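Local coordinates for protein transcriptional regulator, PadR family (Enterococcus faecalis, PDB 3HHH) that probably binds DNA through a winged helix-turn-helix domain and regulates transcription as a dimeric member of the PadR family, at residues G16-A20 with E87-W92. Numbering follows the deposited sequence.
Sequences GLVLA and ELADFW
Residues 16-20 and 87-92 are regular alpha-helical pieces, phi and psi near -60° and -45°, whose axes come within 9.5 Å and run obliquely against each other, with 128° between their N-to-C directions (signed crossing angle -128°). The register pairs Gly16 with Phe91 (CA to CA 6.0 Å) and Leu19 with Leu88 (CA to CA 6.2 Å). Leu19 and Leu88 bury the most surface. Leu19, in the mt rotamer, directs its CB at the other helix and rests CD1 on Glu87 CG at 3.9 Å. Leu88 starts out sideways, but its tp rotamer swings the tip inward, so that CD1 lies 4.1 Å from Leu19 CB, 4.0 Å from Ala20 CB and 3.6 Å from Gly16 O. Gly16 is the third centre: its CA sits over a face of the Phe91 ring, 3.6 Å from the centroid and 14° off the normal, a CH-pi contact. A beta carbon here would fall 2.5 Å from Phe91 CE2, a clash. Trp92, chi1 m, brings CZ2 to 3.9 Å from Ala20 CB and CH2 to 4.1 Å from Leu17 CD2. The interface is thus apolar, burying 327 Å² in all. It joins an N-terminal helix of the PadR winged helix-turn-helix fold to the long C-terminal helix, which in this family typically serves dimerisation; Leu17 also packs on Val102, and Trp92 on Lys106, of the second subunit. Within the chain, Val18 and Leu19 lean on helix 46-58, while Leu19 and Leu88 both touch Leu80 of strand 74-80, which pairs antiparallel with strand 62-69.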
# COMPACT_ATOMS: atom_id res chain seq x y z
N GLY B 16 0.56 9.10 2.96
CA GLY B 16 1.94 9.55 2.84
C GLY B 16 2.14 10.54 1.71
O GLY B 16 2.84 11.54 1.88
N LEU B 17 1.54 10.26 0.56
CA LEU B 17 1.63 11.14 -0.59
C LEU B 17 0.91 12.47 -0.35
O LEU B 17 1.36 13.51 -0.82
CB LEU B 17 1.05 10.47 -1.83
CG LEU B 17 1.75 9.20 -2.34
CD1 LEU B 17 1.05 8.70 -3.59
CD2 LEU B 17 3.23 9.47 -2.61
N VAL B 18 -0.20 12.42 0.36
CA VAL B 18 -0.94 13.63 0.71
C VAL B 18 -0.08 14.51 1.60
O VAL B 18 0.06 15.71 1.34
CB VAL B 18 -2.30 13.30 1.39
CG1 VAL B 18 -2.87 14.52 2.09
CG2 VAL B 18 -3.28 12.76 0.36
N LEU B 19 0.51 13.93 2.64
CA LEU B 19 1.43 14.69 3.49
C LEU B 19 2.53 15.32 2.63
O LEU B 19 2.83 16.51 2.77
CB LEU B 19 2.05 13.79 4.57
CG LEU B 19 1.14 13.30 5.70
CD1 LEU B 19 1.97 12.53 6.73
CD2 LEU B 19 0.41 14.44 6.38
N ALA B 20 3.10 14.52 1.73
CA ALA B 20 4.15 14.96 0.81
C ALA B 20 3.74 16.20 0.03
O ALA B 20 4.49 17.18 -0.02
CB ALA B 20 4.52 13.84 -0.15
N GLU B 87 5.99 12.65 10.71
CA GLU B 87 5.24 11.52 10.16
C GLU B 87 5.64 11.25 8.70
O GLU B 87 5.77 10.10 8.29
CB GLU B 87 3.73 11.78 10.26
CG GLU B 87 2.85 10.54 10.02
CD GLU B 87 2.63 9.68 11.27
OE1 GLU B 87 3.26 9.94 12.33
OE2 GLU B 87 1.81 8.73 11.19
N LEU B 88 5.82 12.32 7.92
CA LEU B 88 6.22 12.20 6.52
C LEU B 88 7.63 11.60 6.40
O LEU B 88 7.85 10.68 5.62
CB LEU B 88 6.14 13.57 5.82
CG LEU B 88 6.59 13.66 4.36
CD1 LEU B 88 5.84 12.66 3.49
CD2 LEU B 88 6.39 15.08 3.84
N ALA B 89 8.56 12.12 7.20
CA ALA B 89 9.92 11.56 7.25
C ALA B 89 9.86 10.07 7.56
O ALA B 89 10.63 9.28 7.00
CB ALA B 89 10.75 12.29 8.29
N ASP B 90 8.95 9.69 8.45
CA ASP B 90 8.78 8.31 8.85
C ASP B 90 8.18 7.48 7.71
O ASP B 90 8.52 6.31 7.54
CB ASP B 90 7.89 8.22 10.09
CG ASP B 90 7.99 6.88 10.79
OD1 ASP B 90 9.09 6.56 11.30
OD2 ASP B 90 6.99 6.15 10.83
N PHE B 91 7.28 8.09 6.93
CA PHE B 91 6.66 7.40 5.80
C PHE B 91 7.68 7.02 4.74
O PHE B 91 7.70 5.88 4.27
CB PHE B 91 5.53 8.24 5.18
CG PHE B 91 5.18 7.83 3.77
CD1 PHE B 91 4.65 6.58 3.51
CD2 PHE B 91 5.39 8.70 2.70
CE1 PHE B 91 4.33 6.20 2.21
CE2 PHE B 91 5.08 8.32 1.40
CZ PHE B 91 4.54 7.07 1.16
N TRP B 92 8.52 7.97 4.35
CA TRP B 92 9.51 7.72 3.30
C TRP B 92 10.50 6.64 3.69
O TRP B 92 10.89 5.82 2.85
CB TRP B 92 10.25 9.01 2.91
CG TRP B 92 9.40 9.98 2.16
CD1 TRP B 92 9.15 11.28 2.50
CD2 TRP B 92 8.70 9.75 0.93
NE1 TRP B 92 8.33 11.87 1.56
CE2 TRP B 92 8.04 10.95 0.59
CE3 TRP B 92 8.56 8.64 0.09
CZ2 TRP B 92 7.25 11.07 -0.56
CZ3 TRP B 92 7.77 8.76 -1.05
CH2 TRP B 92 7.13 9.97 -1.37